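Local coordinates for RNA-binding protein, putative (Trypanosoma brucei, PDB 6E4O) that binds and remodels RNA in kinetoplastid RNA editing, probably including mRNA, this piece being the RNA recognition motif of a longer protein, at residues S9-E14 / G39-E44; E29-K34 / E44-E49. All blocks are in the same frame, centred on the assembly; numbering follows the deposited sequence.

How the contacts relate
Strand 40-45 serves both contacts, and Glu44 belongs to both; their centres lie about 15 Å apart, on opposite sides of the chain's centre. Contact 1 holds the start of that strand to the loop after strand 5-9, at an inner position in the sheet. Contact 2 holds its far end to the outermost strand 30-36. In both, buried side chains (Leu11 and Ala41; Val30 and Phe45) touch helix 17-24, while Arg40 in contact 1 and Glu29, Thr31, Phe32 and Val46 in contact 2 are exposed. The chemistry differs: contact 1 relies on one backbone bond, two glycines and a leucine, whereas contact 2 is a bulged antiparallel pairing with several backbone bonds and two bridging waters.

Contact 1. Residues S9-E14 / G39-E44; sequences SGLSDE and GRAVVE
Leu11 meets Gly39 through the backbone and Ala41 through its side chain. The polar part centres on the carbonyl of Gly39, which accepts a hydrogen bond from Leu11 N (2.8 Å between N and O). The bond is bent somewhat, 151° at the hydrogen, with the donor 18° out of the carbonyl plane. Ser9 CA adds a C-H···O contact to the same Gly39 oxygen at 3.6 Å, so two residues of the loop converge on one acceptor. Carbons of Leu11 flank it as well: CB lies 3.3 Å from Gly39 O, and CG, anti to the carbonyl carbon (chi1 -63°), also rests near that oxygen.

The apolar contact lies farther out on the same side chain, where Leu11 CD1 reaches Ala41 CB at 3.9 Å; Leu20 of helix 17-24 touches both side chains, and Leu68 of strand 66-70 packs on Leu11. Elsewhere, Ser9 OG lies 3.8 Å from Arg40 CG, a contact with the aliphatic part of the arginine, whose NE bonds to Ser37 O.

Backbone shape makes the close approach possible. Gly39 has a positive phi, and the place a CB would take is 2.7 Å from Leu11 O, so the loop backbone lies directly against this residue. At Gly10, whose phi is also positive, that place is jammed against the carbonyl oxygen of Ser9.

Farther along the loop, Ser12 OG accepts from Glu14 N in an ST turn and is hydrogen-bonded to Thr15 OG1. The whole is a beta-to-helix connection of the RNA recognition motif fold: the chain leaves the central strand 5-9, fastens to the start of its neighbour 40-45, and heads for helix 17-24.

Contact 2. Residues E29-K34 / E44-E49; sequences EVTFCK and EFVTPE
A classic beta bulge marks this end of the antiparallel hairpin formed by strands 30-36 and 40-45: Thr31 and Phe32 both face Glu44. The carbonyl of Glu44 accepts from Thr31 N at 2.8 Å, with the N-H fairly straight (158°), and more weakly from Phe32 N. In return Glu44 N donates to Phe32 O (2.9 Å), completing the hydrogen-bonded pair of Phe32 with Glu44. Val30 and Phe45 make the non-hydrogen-bonded pair on the other side of the bulge, beyond which Val46 N donates to Glu29 O at 3.0 Å.

The side chains divide between two faces. Phe32 and Glu44 share one, where their CB atoms meet at 3.8 Å while the phenyl ring leads away from the partner strand. On the other, Val30 CG2 lies 3.8 Å from Phe45 CE2, the two side chains crossing obliquely.

At the hairpin's outer edge, Val46 CG2 packs beside Glu29 CB and CG and meets Thr31 CG2 at 3.4 Å, a tight carbon pair. Rotation about chi1 (61°) sets Thr31 OG1 3.3 Å from Glu44 O, at best a weak bond, and within reach of two waters. One water bonded to this hydroxyl donates to Glu44 OE1 at 2.7 Å, and a second donates to Phe45 O, so water links the bulge residue to Glu44 and to its neighbour Phe45. The other carboxylate oxygen of Glu44, OE2, joins Arg5 of strand 5-9 in a salt bridge.

On the helix-covered face, Phe45 touches Leu24 of helix 17-24 and Asp50, Ala51 and Ala54 of helix 48-57, the latter helix capped at its start by Thr47 OG1 bonding to Asp50 N. On the same face Val30 packs on Val43 of strand 40-45 and Lys21 of helix 17-24.

Contact 1. Residues S9-E14 / G39-E44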
ATOM      1  N   SER A   9      -4.948   5.008   0.685  1.00  8.20           N
ATOM      2  CA  SER A   9      -6.216   5.546   0.202  1.00  6.22           C
ATOM      3  C   SER A   9      -6.087   5.842  -1.290  1.00 12.83           C
ATOM      4  O   SER A   9      -4.981   5.864  -1.821  1.00 14.35           O
ATOM      5  CB  SER A   9      -6.600   6.815   0.954  1.00 12.49           C
ATOM      6  OG  SER A   9      -6.619   6.576   2.355  1.00 15.20           O
ATOM      7  N   GLY A  10      -7.219   6.048  -1.955  1.00 12.58           N
ATOM      8  CA  GLY A  10      -7.233   6.408  -3.366  1.00 14.25           C
ATOM      9  C   GLY A  10      -7.290   5.253  -4.348  1.00 18.41           C
ATOM     10  O   GLY A  10      -7.191   5.469  -5.555  1.00 15.10           O
ATOM     11  N   LEU A  11      -7.470   4.029  -3.858  1.00 11.80           N
ATOM     12  CA  LEU A  11      -7.527   2.878  -4.758  1.00 12.88           C
ATOM     13  C   LEU A  11      -8.665   3.009  -5.767  1.00 11.51           C
ATOM     14  O   LEU A  11      -9.726   3.545  -5.458  1.00 13.84           O
ATOM     15  CB  LEU A  11      -7.721   1.579  -3.973  1.00  9.86           C
ATOM     16  CG  LEU A  11      -6.650   1.131  -2.983  1.00 14.81           C
ATOM     17  CD1 LEU A  11      -7.215   0.012  -2.134  1.00 14.72           C
ATOM     18  CD2 LEU A  11      -5.390   0.680  -3.708  1.00 18.54           C
ATOM     19  N   SER A  12      -8.459   2.486  -6.968  1.00 13.00           N
ATOM     20  CA  SER A  12      -9.549   2.400  -7.934  1.00 11.30           C
ATOM     21  C   SER A  12     -10.599   1.396  -7.458  1.00 14.20           C
ATOM     22  O   SER A  12     -10.303   0.495  -6.666  1.00 16.94           O
ATOM     23  CB  SER A  12      -9.032   2.035  -9.330  1.00 20.71           C
ATOM     24  OG  SER A  12      -9.051   0.635  -9.534  1.00 23.16           O
ATOM     25  N   ASP A  13     -11.829   1.573  -7.926  1.00 15.29           N
ATOM     26  CA  ASP A  13     -12.929   0.677  -7.586  1.00 21.93           C
ATOM     27  C   ASP A  13     -12.600  -0.780  -7.877  1.00 20.35           C
ATOM     28  O   ASP A  13     -13.130  -1.683  -7.233  1.00 26.74           O
ATOM     29  CB  ASP A  13     -14.191   1.049  -8.373  1.00 24.38           C
ATOM     30  CG  ASP A  13     -14.792   2.361  -7.928  1.00 28.38           C
ATOM     31  OD1 ASP A  13     -14.432   2.841  -6.842  1.00 25.31           O
ATOM     32  OD2 ASP A  13     -15.637   2.912  -8.663  1.00 33.33           O
ATOM     33  N   GLU A  14     -11.749  -1.000  -8.870  1.00 20.32           N
ATOM     34  CA  GLU A  14     -11.477  -2.343  -9.358  1.00 25.30           C
ATOM     35  C   GLU A  14     -10.279  -2.987  -8.677  1.00 25.75           C
ATOM     36  O   GLU A  14      -9.990  -4.159  -8.907  1.00 23.02           O
ATOM     37  CB  GLU A  14     -11.232  -2.316 -10.869  1.00 34.68           C
ATOM     38  CG  GLU A  14     -12.453  -1.937 -11.705  1.00 42.58           C
ATOM     39  CD  GLU A  14     -12.732  -0.444 -11.692  1.00 47.82           C
ATOM     40  OE1 GLU A  14     -13.891  -0.055 -11.951  1.00 47.99           O
ATOM     41  OE2 GLU A  14     -11.790   0.340 -11.432  1.00 46.87           O
ATOM     42  N   GLY A  39     -12.103   2.739  -1.349  1.00 15.09           N
ATOM     43  CA  GLY A  39     -10.816   2.764  -2.029  1.00 12.16           C
ATOM     44  C   GLY A  39      -9.642   2.799  -1.060  1.00 11.58           C
ATOM     45  O   GLY A  39      -8.596   3.379  -1.334  1.00  9.94           O
ATOM     46  N   ARG A  40      -9.796   2.136   0.077  1.00 10.27           N
ATOM     47  CA  ARG A  40      -8.773   2.176   1.110  1.00 10.65           C
ATOM     48  C   ARG A  40      -8.267   0.778   1.471  1.00 12.10           C
ATOM     49  O   ARG A  40      -8.919  -0.226   1.195  1.00 11.34           O
ATOM     50  CB  ARG A  40      -9.324   2.875   2.355  1.00 10.19           C
ATOM     51  CG  ARG A  40      -9.681   4.340   2.094  1.00 12.62           C
ATOM     52  CD  ARG A  40     -10.466   4.939   3.255  1.00 13.15           C
ATOM     53  NE  ARG A  40     -11.800   4.357   3.343  1.00 16.40           N
ATOM     54  CZ  ARG A  40     -12.732   4.734   4.214  1.00 15.66           C
ATOM     55  NH1 ARG A  40     -12.481   5.711   5.078  1.00 13.53           N
ATOM     56  NH2 ARG A  40     -13.919   4.139   4.212  1.00 14.98           N
ATOM     57  N   ALA A  41      -7.091   0.725   2.084  1.00 10.62           N
ATOM     58  CA  ALA A  41      -6.500  -0.547   2.488  1.00  9.23           C
ATOM     59  C   ALA A  41      -5.553  -0.338   3.646  1.00  9.84           C
ATOM     60  O   ALA A  41      -5.151   0.785   3.937  1.00 10.26           O
ATOM     61  CB  ALA A  41      -5.752  -1.198   1.307  1.00 10.90           C
ATOM     62  N   VAL A  42      -5.206  -1.425   4.318  1.00  9.77           N
ATOM     63  CA  VAL A  42      -4.154  -1.389   5.331  1.00  8.62           C
ATOM     64  C   VAL A  42      -3.153  -2.459   4.962  1.00 10.82           C
ATOM     65  O   VAL A  42      -3.532  -3.582   4.645  1.00 12.09           O
ATOM     66  CB  VAL A  42      -4.701  -1.669   6.740  1.00 10.16           C
ATOM     67  CG1 VAL A  42      -3.554  -1.779   7.755  1.00 11.37           C
ATOM     68  CG2 VAL A  42      -5.666  -0.583   7.143  1.00  9.06           C
ATOM     69  N   VAL A  43      -1.881  -2.093   4.989  1.00 10.47           N
ATOM     70  CA  VAL A  43      -0.819  -2.992   4.610  1.00 12.79           C
ATOM     71  C   VAL A  43       0.230  -3.005   5.707  1.00 13.48           C
ATOM     72  O   VAL A  43       0.469  -1.990   6.348  1.00 12.48           O
ATOM     73  CB  VAL A  43      -0.181  -2.495   3.288  1.00 12.20           C
ATOM     74  CG1 VAL A  43       0.984  -3.384   2.860  1.00 15.62           C
ATOM     75  CG2 VAL A  43      -1.246  -2.406   2.188  1.00 16.76           C
ATOM     76  N   GLU A  44       0.852  -4.157   5.928  1.00 12.13           N
ATOM     77  CA  GLU A  44       2.017  -4.223   6.789  1.00 10.65           C
ATOM     78  C   GLU A  44       3.150  -4.866   6.023  1.00 13.54           C
ATOM     79  O   GLU A  44       2.934  -5.760   5.196  1.00 14.10           O
ATOM     80  CB  GLU A  44       1.730  -5.019   8.059  1.00 16.06           C
ATOM     81  CG  GLU A  44       0.708  -4.367   8.956  1.00 24.07           C
ATOM     82  CD  GLU A  44       0.777  -4.893  10.375  1.00 25.55           C
ATOM     83  OE1 GLU A  44       1.218  -6.048  10.561  1.00 25.57           O
ATOM     84  OE2 GLU A  44       0.409  -4.145  11.303  1.00 23.32           O
TER

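Contact 2. Residues E29-K34 / E44-E49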
ATOM      1  N   GLU A  29       8.725  -6.631   1.281  1.00 13.62           N
ATOM      2  CA  GLU A  29       7.854  -7.787   1.450  1.00 16.94           C
ATOM      3  C   GLU A  29       6.613  -7.422   2.267  1.00 15.36           C
ATOM      4  O   GLU A  29       6.706  -6.774   3.298  1.00 15.42           O
ATOM      5  CB  GLU A  29       8.616  -8.944   2.102  1.00 26.95           C
ATOM      6  CG  GLU A  29       7.790 -10.204   2.305  1.00 43.25           C
ATOM      7  CD  GLU A  29       8.636 -11.397   2.729  1.00 59.73           C
ATOM      8  OE1 GLU A  29       9.843 -11.211   3.004  1.00 60.96           O
ATOM      9  OE2 GLU A  29       8.093 -12.523   2.782  1.00 67.49           O
ATOM     10  N   VAL A  30       5.455  -7.855   1.793  1.00 16.78           N
ATOM     11  CA  VAL A  30       4.186  -7.513   2.424  1.00 16.14           C
ATOM     12  C   VAL A  30       3.650  -8.686   3.244  1.00 18.50           C
ATOM     13  O   VAL A  30       3.544  -9.801   2.742  1.00 18.58           O
ATOM     14  CB  VAL A  30       3.152  -7.106   1.347  1.00 16.89           C
ATOM     15  CG1 VAL A  30       1.786  -6.859   1.971  1.00 15.96           C
ATOM     16  CG2 VAL A  30       3.642  -5.875   0.588  1.00 15.84           C
ATOM     17  N   THR A  31       3.315  -8.433   4.507  1.00 16.45           N
ATOM     18  CA  THR A  31       2.823  -9.488   5.396  1.00 16.10           C
ATOM     19  C   THR A  31       1.319  -9.407   5.684  1.00 19.00           C
ATOM     20  O   THR A  31       0.722 -10.367   6.172  1.00 21.45           O
ATOM     21  CB  THR A  31       3.554  -9.475   6.751  1.00 17.52           C
ATOM     22  OG1 THR A  31       3.315  -8.223   7.398  1.00 19.62           O
ATOM     23  CG2 THR A  31       5.052  -9.660   6.564  1.00 18.88           C
ATOM     24  N   PHE A  32       0.718  -8.257   5.422  1.00 14.35           N
ATOM     25  CA  PHE A  32      -0.723  -8.070   5.621  1.00 11.47           C
ATOM     26  C   PHE A  32      -1.178  -7.122   4.532  1.00 14.19           C
ATOM     27  O   PHE A  32      -0.532  -6.116   4.277  1.00 13.55           O
ATOM     28  CB  PHE A  32      -1.006  -7.460   6.998  1.00 15.41           C
ATOM     29  CG  PHE A  32      -2.470  -7.235   7.293  1.00 15.23           C
ATOM     30  CD1 PHE A  32      -3.202  -8.172   8.010  1.00 14.41           C
ATOM     31  CD2 PHE A  32      -3.106  -6.066   6.887  1.00 11.64           C
ATOM     32  CE1 PHE A  32      -4.543  -7.956   8.297  1.00 17.67           C
ATOM     33  CE2 PHE A  32      -4.448  -5.841   7.168  1.00 13.70           C
ATOM     34  CZ  PHE A  32      -5.167  -6.791   7.878  1.00 16.20           C
ATOM     35  N   CYS A  33      -2.269  -7.452   3.857  1.00 12.53           N
ATOM     36  CA  CYS A  33      -2.775  -6.560   2.825  1.00 10.12           C
ATOM     37  C   CYS A  33      -4.261  -6.815   2.671  1.00 15.24           C
ATOM     38  O   CYS A  33      -4.672  -7.836   2.120  1.00 18.53           O
ATOM     39  CB  CYS A  33      -2.053  -6.798   1.490  1.00 12.91           C
ATOM     40  SG  CYS A  33      -2.418  -5.531   0.272  1.00 17.44           S
ATOM     41  N   LYS A  34      -5.066  -5.894   3.180  1.00 13.46           N
ATOM     42  CA  LYS A  34      -6.511  -6.046   3.101  1.00 11.35           C
ATOM     43  C   LYS A  34      -7.157  -4.774   2.589  1.00 10.31           C
ATOM     44  O   LYS A  34      -6.798  -3.669   3.012  1.00  9.19           O
ATOM     45  CB  LYS A  34      -7.077  -6.375   4.480  1.00 14.38           C
ATOM     46  CG  LYS A  34      -8.583  -6.581   4.469  1.00 28.65           C
ATOM     47  CD  LYS A  34      -8.985  -7.902   5.104  1.00 37.08           C
ATOM     48  CE  LYS A  34      -8.441  -9.073   4.311  1.00 38.62           C
ATOM     49  NZ  LYS A  34      -9.189 -10.327   4.596  1.00 33.86           N
ATOM     50  N   GLU A  44       0.852  -4.157   5.928  1.00 12.13           N
ATOM     51  CA  GLU A  44       2.017  -4.223   6.789  1.00 10.65           C
ATOM     52  C   GLU A  44       3.150  -4.866   6.023  1.00 13.54           C
ATOM     53  O   GLU A  44       2.934  -5.760   5.196  1.00 14.10           O
ATOM     54  CB  GLU A  44       1.730  -5.019   8.059  1.00 16.06           C
ATOM     55  CG  GLU A  44       0.708  -4.367   8.956  1.00 24.07           C
ATOM     56  CD  GLU A  44       0.777  -4.893  10.375  1.00 25.55           C
ATOM     57  OE1 GLU A  44       1.218  -6.048  10.561  1.00 25.57           O
ATOM     58  OE2 GLU A  44       0.409  -4.145  11.303  1.00 23.32           O
ATOM     59  N   PHE A  45       4.357  -4.387   6.275  1.00 11.28           N
ATOM     60  CA  PHE A  45       5.545  -4.926   5.638  1.00 12.41           C
ATOM     61  C   PHE A  45       6.338  -5.684   6.685  1.00 14.77           C
ATOM     62  O   PHE A  45       6.118  -5.514   7.888  1.00 14.64           O
ATOM     63  CB  PHE A  45       6.419  -3.795   5.081  1.00 10.14           C
ATOM     64  CG  PHE A  45       5.797  -3.046   3.938  1.00  9.92           C
ATOM     65  CD1 PHE A  45       4.945  -1.978   4.174  1.00 13.98           C
ATOM     66  CD2 PHE A  45       6.089  -3.392   2.627  1.00 12.18           C
ATOM     67  CE1 PHE A  45       4.373  -1.276   3.115  1.00 13.48           C
ATOM     68  CE2 PHE A  45       5.522  -2.698   1.562  1.00 14.26           C
ATOM     69  CZ  PHE A  45       4.666  -1.641   1.806  1.00 12.11           C
ATOM     70  N   VAL A  46       7.290  -6.486   6.222  1.00 15.26           N
ATOM     71  CA  VAL A  46       8.158  -7.236   7.117  1.00 15.98           C
ATOM     72  C   VAL A  46       8.985  -6.324   8.010  1.00 18.48           C
ATOM     73  O   VAL A  46       9.178  -6.611   9.189  1.00 20.42           O
ATOM     74  CB  VAL A  46       9.101  -8.146   6.323  1.00 19.55           C
ATOM     75  CG1 VAL A  46      10.050  -8.885   7.264  1.00 25.47           C
ATOM     76  CG2 VAL A  46       8.289  -9.129   5.512  1.00 21.17           C
ATOM     77  N   THR A  47       9.488  -5.224   7.461  1.00 15.17           N
ATOM     78  CA  THR A  47      10.340  -4.341   8.254  1.00 13.34           C
ATOM     79  C   THR A  47       9.835  -2.904   8.268  1.00 13.27           C
ATOM     80  O   THR A  47       9.104  -2.484   7.370  1.00 11.94           O
ATOM     81  CB  THR A  47      11.791  -4.336   7.739  1.00 13.89           C
ATOM     82  OG1 THR A  47      11.844  -3.666   6.473  1.00 17.52           O
ATOM     83  CG2 THR A  47      12.314  -5.761   7.578  1.00 18.90           C
ATOM     84  N   PRO A  48      10.217  -2.146   9.303  1.00 11.94           N
ATOM     85  CA  PRO A  48       9.929  -0.711   9.277  1.00 13.21           C
ATOM     86  C   PRO A  48      10.587  -0.028   8.082  1.00 13.34           C
ATOM     87  O   PRO A  48      10.033   0.936   7.569  1.00 12.56           O
ATOM     88  CB  PRO A  48      10.547  -0.213  10.587  1.00 13.64           C
ATOM     89  CG  PRO A  48      10.408  -1.391  11.507  1.00 14.39           C
ATOM     90  CD  PRO A  48      10.725  -2.578  10.620  1.00 12.99           C
ATOM     91  N   GLU A  49      11.749  -0.515   7.655  1.00 13.20           N
ATOM     92  CA  GLU A  49      12.434   0.059   6.491  1.00 17.21           C
ATOM     93  C   GLU A  49      11.594  -0.054   5.225  1.00 15.78           C
ATOM     94  O   GLU A  49      11.597   0.852   4.387  1.00 12.20           O
ATOM     95  CB  GLU A  49      13.790  -0.617   6.271  1.00 17.71           C
ATOM     96  CG  GLU A  49      14.844  -0.268   7.321  1.00 24.34           C
ATOM     97  CD  GLU A  49      14.474  -0.709   8.733  1.00 26.65           C
ATOM     98  OE1 GLU A  49      14.705   0.082   9.667  1.00 31.13           O
ATOM     99  OE2 GLU A  49      13.971  -1.837   8.927  1.00 19.04           O
TER
HETATM  100  O   HOH W   1       1.490  -8.515   9.433  1.00 31.96           O
HETATM  101  O   HOH W   2       4.987  -7.163   9.622  1.00 32.34           O